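Local coordinates for ABC transporter, periplasmic substrate-binding protein (Thermotoga maritima, PDB 2HPG) that probably captures a small solute in the periplasm and hands it to a tripartite ATP-independent (TRAP) membrane transporter, at residues D57-I62 with S74-M79; G140-V145 with Y204-N209. All blocks are in the same frame, centred on the assembly; numbering follows the deposited sequence. Where two conformers were deposited one is given.

Contact 1: residues D57-I62 with S74-M79; sequences DIIEQI and SARLGM
Arg76 reaches from its short helical turn to Ile58 and Ile59 on the first turn of helix 58-64. Its CB already points that way, and with CG anti to the backbone N (chi1 166°) the chain leaves beside its own carbonyl carbon. Arg76 CD passes Ile59 CG1 at 4.2 Å. Bends at chi2 and chi3 swing the head group over toward Ile58. There Arg76 NH2 lies 3.6 Å from Ile58 CD1, with NE and CZ close to the same methyl, while Arg76 NH1 is nearer the root of that branch, 4.1 Å from Ile58 CG1. The methyl CD1 thus rests on one face of the guanidinium, 3.4 Å above its plane and displaced toward the rim. Helices 58-64 and 74-77 flank strand 68-73 in sequence, a helix-strand-helix passage of the solute-binding fold, and Trp70 of that strand also touches Ile58. Were Arg76 cut back to an alanine, Ile58 CD1 would probably lose the flat group it lies against, and a gap would open beside Ile59 CG1. Asp57 OD1 stays 5.9 Å from Arg76 NH1, too far for a salt bridge, so any attraction between the charges is probably weak; what joins the two helices is van der Waals packing of isoleucine carbons on arginine.

Contact 2: residues G140-V145 with Y204-N209; sequences GYRHFV and YANVYN
The strand bearing His143 and Val145 runs past the helix bearing Tyr204 and Val207 with axes 9.3 Å apart at closest approach and N-to-C directions 56° apart. Val145 and Val207 make the apolar part of the contact: their CG2 methyls meet at 3.6 Å, and Val207 CG2 also comes within 4.0 Å of Val145 CG1. Val207 presents that methyl because its CG1 is anti to the backbone N (chi1 171°), which leaves CG2 beside the N. Two residues back, on the same face of the strand, the rings of His143 and Tyr204 meet obliquely, His143 CD2 lying 3.8 Å from Tyr204 CE2, with centroids 5.8 Å apart and planes at 63°. Both rings are anchored at their polar atoms: His143 ND1 is hydrogen-bonded to Gly223 N, and Tyr204 OH to Glu221. These bonds probably hold the two rings at their mutual tilt. This is helix-on-sheet packing within an alpha/beta solute-binding fold: strand 199-202, antiparallel to 130-146, leads almost directly into helix 204-209, and its Leu202 is touched by both valines. On strand 218-234, Met219 touches Tyr204 and Val207, while Glu269 of helix 243-278 hydrogen-bonds the backbone N of Tyr204 and Ala205.

How the contacts relate
Contact 1 closes before contact 2 opens along the chain, and the two lie on opposite sides of its centre, 25 Å apart between centres and about 10 Å between nearest atoms. They do not touch, but one mixed sheet serves both. Its long strand 218-234 pairs antiparallel with 68-73, which comes between the two helices of contact 1 along the chain, and with 130-146, which supplies the strand of contact 2; its residue Ile232 packs near the first and Met219 near the second. That is consistent with the two-lobed build of periplasmic binding proteins, contact 1 joining two helices and contact 2 a strand and a helix, in different parts of a fold whose lobes are joined by long strands.

Contact 1: residues D57-I62 with S74-M79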
loop_
_atom_site.group_PDB
_atom_site.type_symbol
_atom_site.label_atom_id
_atom_site.label_comp_id
_atom_site.label_asym_id
_atom_site.label_seq_id
_atom_site.Cartn_x
_atom_site.Cartn_y
_atom_site.Cartn_z
ATOM N N ASP A 57 1.786 18.306 -4.221
ATOM C CA ASP A 57 3.161 18.075 -3.819
ATOM C C ASP A 57 3.172 17.743 -2.326
ATOM O O ASP A 57 3.625 18.530 -1.491
ATOM C CB ASP A 57 4.020 19.299 -4.151
ATOM C CG ASP A 57 5.458 18.925 -4.500
ATOM O OD1 ASP A 57 6.001 17.947 -3.914
ATOM O OD2 ASP A 57 6.038 19.619 -5.374
ATOM N N ILE A 58 2.665 16.551 -2.008
ATOM C CA ILE A 58 2.416 16.146 -0.617
ATOM C C ILE A 58 3.693 16.117 0.239
ATOM O O ILE A 58 3.660 16.467 1.414
ATOM C CB ILE A 58 1.648 14.781 -0.534
ATOM C CG1 ILE A 58 2.514 13.598 -0.997
ATOM C CG2 ILE A 58 0.343 14.849 -1.340
ATOM C CD1 ILE A 58 1.820 12.242 -0.893
ATOM N N ILE A 59 4.810 15.721 -0.355
ATOM C CA ILE A 59 6.080 15.650 0.369
ATOM C C ILE A 59 6.616 17.040 0.679
ATOM O O ILE A 59 7.172 17.265 1.745
ATOM C CB ILE A 59 7.153 14.840 -0.427
ATOM C CG1 ILE A 59 6.684 13.395 -0.639
ATOM C CG2 ILE A 59 8.520 14.873 0.281
ATOM C CD1 ILE A 59 6.286 12.677 0.638
ATOM N N GLU A 60 6.443 17.973 -0.251
ATOM C CA GLU A 60 6.946 19.332 -0.061
ATOM C C GLU A 60 6.262 20.018 1.139
ATOM O O GLU A 60 6.886 20.808 1.835
ATOM C CB GLU A 60 6.807 20.151 -1.357
ATOM C CG GLU A 60 7.690 21.425 -1.436
ATOM C CD GLU A 60 9.215 21.158 -1.370
ATOM O OE1 GLU A 60 9.775 21.106 -0.244
ATOM O OE2 GLU A 60 9.861 21.037 -2.443
ATOM N N GLN A 61 5.000 19.678 1.392
ATOM C CA GLN A 61 4.273 20.163 2.566
ATOM C C GLN A 61 4.853 19.597 3.859
ATOM O O GLN A 61 5.079 20.330 4.819
ATOM C CB GLN A 61 2.798 19.782 2.463
ATOM C CG GLN A 61 2.101 20.421 1.290
ATOM C CD GLN A 61 0.702 19.908 1.059
ATOM O OE1 GLN A 61 0.401 19.383 -0.012
ATOM N NE2 GLN A 61 -0.170 20.071 2.048
ATOM N N ILE A 62 5.083 18.284 3.863
ATOM C CA ILE A 62 5.773 17.585 4.964
ATOM C C ILE A 62 7.151 18.218 5.260
ATOM O O ILE A 62 7.490 18.454 6.413
ATOM C CB ILE A 62 5.957 16.060 4.639
ATOM C CG1 ILE A 62 4.596 15.353 4.476
ATOM C CG2 ILE A 62 6.817 15.369 5.689
ATOM C CD1 ILE A 62 3.843 15.143 5.747
ATOM N N SER A 74 5.795 3.017 0.056
ATOM C CA SER A 74 7.259 2.989 -0.102
ATOM C C SER A 74 7.690 3.196 -1.553
ATOM O O SER A 74 8.849 3.479 -1.829
ATOM C CB SER A 74 7.872 1.706 0.477
ATOM O OG SER A 74 7.472 0.545 -0.235
ATOM N N ALA A 75 6.761 3.078 -2.493
ATOM C CA ALA A 75 7.048 3.419 -3.866
ATOM C C ALA A 75 7.249 4.938 -3.976
ATOM O O ALA A 75 7.997 5.411 -4.827
ATOM C CB ALA A 75 5.932 2.936 -4.791
ATOM N N ARG A 76 6.565 5.689 -3.114
ATOM C CA ARG A 76 6.764 7.138 -3.011
ATOM C C ARG A 76 7.994 7.456 -2.151
ATOM O O ARG A 76 8.923 8.123 -2.601
ATOM C CB ARG A 76 5.494 7.792 -2.435
ATOM C CG ARG A 76 5.631 9.244 -1.959
ATOM C CD ARG A 76 5.410 10.235 -3.068
ATOM N NE ARG A 76 3.984 10.349 -3.393
ATOM C CZ ARG A 76 3.438 11.356 -4.076
ATOM N NH1 ARG A 76 4.189 12.371 -4.499
ATOM N NH2 ARG A 76 2.125 11.359 -4.321
ATOM N N LEU A 77 8.021 6.957 -0.923
ATOM C CA LEU A 77 9.141 7.243 -0.025
ATOM C C LEU A 77 10.476 6.763 -0.591
ATOM O O LEU A 77 11.522 7.325 -0.288
ATOM C CB LEU A 77 8.910 6.605 1.335
ATOM C CG LEU A 77 7.649 7.096 2.036
ATOM C CD1 LEU A 77 7.525 6.454 3.408
ATOM C CD2 LEU A 77 7.666 8.615 2.130
ATOM N N GLY A 78 10.430 5.714 -1.404
ATOM C CA GLY A 78 11.609 5.182 -2.062
ATOM C C GLY A 78 12.197 6.129 -3.090
ATOM O O GLY A 78 13.292 5.873 -3.601
HETATM N N MSE A 79 11.480 7.202 -3.433
HETATM C CA MSE A 79 12.027 8.271 -4.265
HETATM C C MSE A 79 13.059 9.076 -3.493
HETATM O O MSE A 79 13.902 9.718 -4.078
HETATM C CB MSE A 79 10.937 9.242 -4.711
HETATM C CG MSE A 79 9.917 8.690 -5.676
HETATM SE SE MSE A 79 8.665 10.101 -6.241
HETATM C CE MSE A 79 7.880 9.095 -7.743
#

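Contact 2: residues G140-V145 with Y204-N209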
loop_
_atom_site.group_PDB
_atom_site.type_symbol
_atom_site.label_atom_id
_atom_site.label_comp_id
_atom_site.label_asym_id
_atom_site.label_seq_id
_atom_site.Cartn_x
_atom_site.Cartn_y
_atom_site.Cartn_z
ATOM N N GLY A 140 -4.104 -5.294 1.199
ATOM C CA GLY A 140 -4.305 -6.663 0.769
ATOM C C GLY A 140 -3.548 -7.002 -0.489
ATOM O O GLY A 140 -2.851 -6.154 -1.044
ATOM N N TYR A 141 -3.700 -8.251 -0.928
ATOM C CA TYR A 141 -3.036 -8.760 -2.121
ATOM C C TYR A 141 -3.737 -8.334 -3.383
ATOM O O TYR A 141 -4.964 -8.380 -3.478
ATOM C CB TYR A 141 -2.987 -10.285 -2.122
ATOM C CG TYR A 141 -2.118 -10.804 -1.043
ATOM C CD1 TYR A 141 -0.751 -10.957 -1.242
ATOM C CD2 TYR A 141 -2.629 -11.036 0.215
ATOM C CE1 TYR A 141 0.052 -11.400 -0.235
ATOM C CE2 TYR A 141 -1.829 -11.483 1.219
ATOM C CZ TYR A 141 -0.490 -11.663 0.986
ATOM O OH TYR A 141 0.309 -12.093 2.008
ATOM N N ARG A 142 -2.920 -7.993 -4.361
ATOM C CA ARG A 142 -3.379 -7.604 -5.668
ATOM C C ARG A 142 -3.181 -8.752 -6.633
ATOM O O ARG A 142 -2.203 -9.514 -6.535
ATOM C CB ARG A 142 -2.632 -6.347 -6.114
ATOM C CG ARG A 142 -3.065 -5.158 -5.289
ATOM C CD ARG A 142 -2.170 -3.976 -5.372
ATOM N NE ARG A 142 -2.261 -3.260 -6.645
ATOM C CZ ARG A 142 -2.784 -2.045 -6.838
ATOM N NH1 ARG A 142 -3.308 -1.351 -5.852
ATOM N NH2 ARG A 142 -2.736 -1.507 -8.047
ATOM N N HIS A 143 -4.137 -8.881 -7.558
ATOM C CA HIS A 143 -4.192 -9.991 -8.516
ATOM C C HIS A 143 -4.438 -9.391 -9.888
ATOM O O HIS A 143 -4.879 -8.261 -9.971
ATOM C CB HIS A 143 -5.352 -10.938 -8.144
ATOM C CG HIS A 143 -5.241 -11.525 -6.766
ATOM N ND1 HIS A 143 -4.148 -12.255 -6.355
ATOM C CD2 HIS A 143 -6.087 -11.478 -5.706
ATOM C CE1 HIS A 143 -4.318 -12.622 -5.093
ATOM N NE2 HIS A 143 -5.497 -12.182 -4.682
ATOM N N PHE A 144 -4.149 -10.115 -10.955
ATOM C CA PHE A 144 -4.398 -9.591 -12.299
ATOM C C PHE A 144 -5.894 -9.634 -12.651
ATOM O O PHE A 144 -6.548 -10.622 -12.343
ATOM C CB PHE A 144 -3.612 -10.378 -13.332
ATOM C CG PHE A 144 -2.152 -10.045 -13.354
ATOM C CD1 PHE A 144 -1.712 -8.885 -13.949
ATOM C CD2 PHE A 144 -1.240 -10.863 -12.747
ATOM C CE1 PHE A 144 -0.365 -8.561 -13.973
ATOM C CE2 PHE A 144 0.098 -10.557 -12.764
ATOM C CZ PHE A 144 0.533 -9.394 -13.375
ATOM N N VAL A 145 -6.387 -8.584 -13.317
ATOM C CA VAL A 145 -7.782 -8.480 -13.721
ATOM C C VAL A 145 -7.728 -8.286 -15.229
ATOM O O VAL A 145 -7.249 -7.264 -15.707
ATOM C CB VAL A 145 -8.541 -7.294 -13.083
ATOM C CG1 VAL A 145 -10.074 -7.610 -13.064
ATOM C CG2 VAL A 145 -8.045 -6.990 -11.663
ATOM N N TYR A 204 -9.859 -7.312 -4.783
ATOM C CA TYR A 204 -11.249 -7.629 -5.101
ATOM C C TYR A 204 -12.182 -6.453 -4.756
ATOM O O TYR A 204 -13.166 -6.205 -5.448
ATOM C CB TYR A 204 -11.688 -8.898 -4.352
ATOM C CG TYR A 204 -11.239 -10.230 -4.972
ATOM C CD1 TYR A 204 -11.920 -10.776 -6.041
ATOM C CD2 TYR A 204 -10.157 -10.949 -4.453
ATOM C CE1 TYR A 204 -11.576 -11.986 -6.557
ATOM C CE2 TYR A 204 -9.793 -12.175 -4.990
ATOM C CZ TYR A 204 -10.501 -12.675 -6.054
ATOM O OH TYR A 204 -10.179 -13.885 -6.648
ATOM N N ALA A 205 -11.889 -5.736 -3.675
ATOM C CA ALA A 205 -12.655 -4.524 -3.309
ATOM C C ALA A 205 -12.589 -3.476 -4.418
ATOM O O ALA A 205 -13.603 -2.899 -4.794
ATOM C CB ALA A 205 -12.126 -3.938 -1.996
ATOM N N ASN A 206 -11.385 -3.228 -4.933
ATOM C CA ASN A 206 -11.200 -2.266 -6.032
ATOM C C ASN A 206 -12.014 -2.704 -7.239
ATOM O O ASN A 206 -12.711 -1.901 -7.872
ATOM C CB ASN A 206 -9.736 -2.220 -6.503
ATOM C CG ASN A 206 -8.769 -1.617 -5.492
ATOM O OD1 ASN A 206 -9.141 -0.837 -4.610
ATOM N ND2 ASN A 206 -7.502 -1.989 -5.620
ATOM N N VAL A 207 -11.898 -3.983 -7.590
ATOM C CA VAL A 207 -12.594 -4.510 -8.768
ATOM C C VAL A 207 -14.100 -4.413 -8.565
ATOM O O VAL A 207 -14.826 -3.972 -9.455
ATOM C CB VAL A 207 -12.212 -5.970 -9.068
ATOM C CG1 VAL A 207 -13.119 -6.556 -10.180
ATOM C CG2 VAL A 207 -10.719 -6.065 -9.454
ATOM N N TYR A 208 -14.581 -4.807 -7.393
ATOM C CA TYR A 208 -16.026 -4.783 -7.161
ATOM C C TYR A 208 -16.610 -3.353 -7.105
ATOM O O TYR A 208 -17.643 -3.036 -7.743
ATOM C CB TYR A 208 -16.397 -5.527 -5.878
ATOM C CG TYR A 208 -17.921 -5.641 -5.721
ATOM C CD1 TYR A 208 -18.627 -6.594 -6.419
ATOM C CD2 TYR A 208 -18.625 -4.778 -4.879
ATOM C CE1 TYR A 208 -20.022 -6.697 -6.299
ATOM C CE2 TYR A 208 -20.014 -4.863 -4.747
ATOM C CZ TYR A 208 -20.701 -5.837 -5.466
ATOM O OH TYR A 208 -22.092 -5.973 -5.361
ATOM N N ASN A 209 -16.000 -2.508 -6.291
ATOM C CA ASN A 209 -16.486 -1.138 -6.108
ATOM C C ASN A 209 -16.363 -0.311 -7.393
ATOM O O ASN A 209 -17.129 0.605 -7.606
ATOM C CB ASN A 209 -15.755 -0.459 -4.954
ATOM C CG ASN A 209 -16.136 -1.043 -3.600
ATOM O OD1 ASN A 209 -17.281 -1.446 -3.384
ATOM N ND2 ASN A 209 -15.190 -1.067 -2.678
#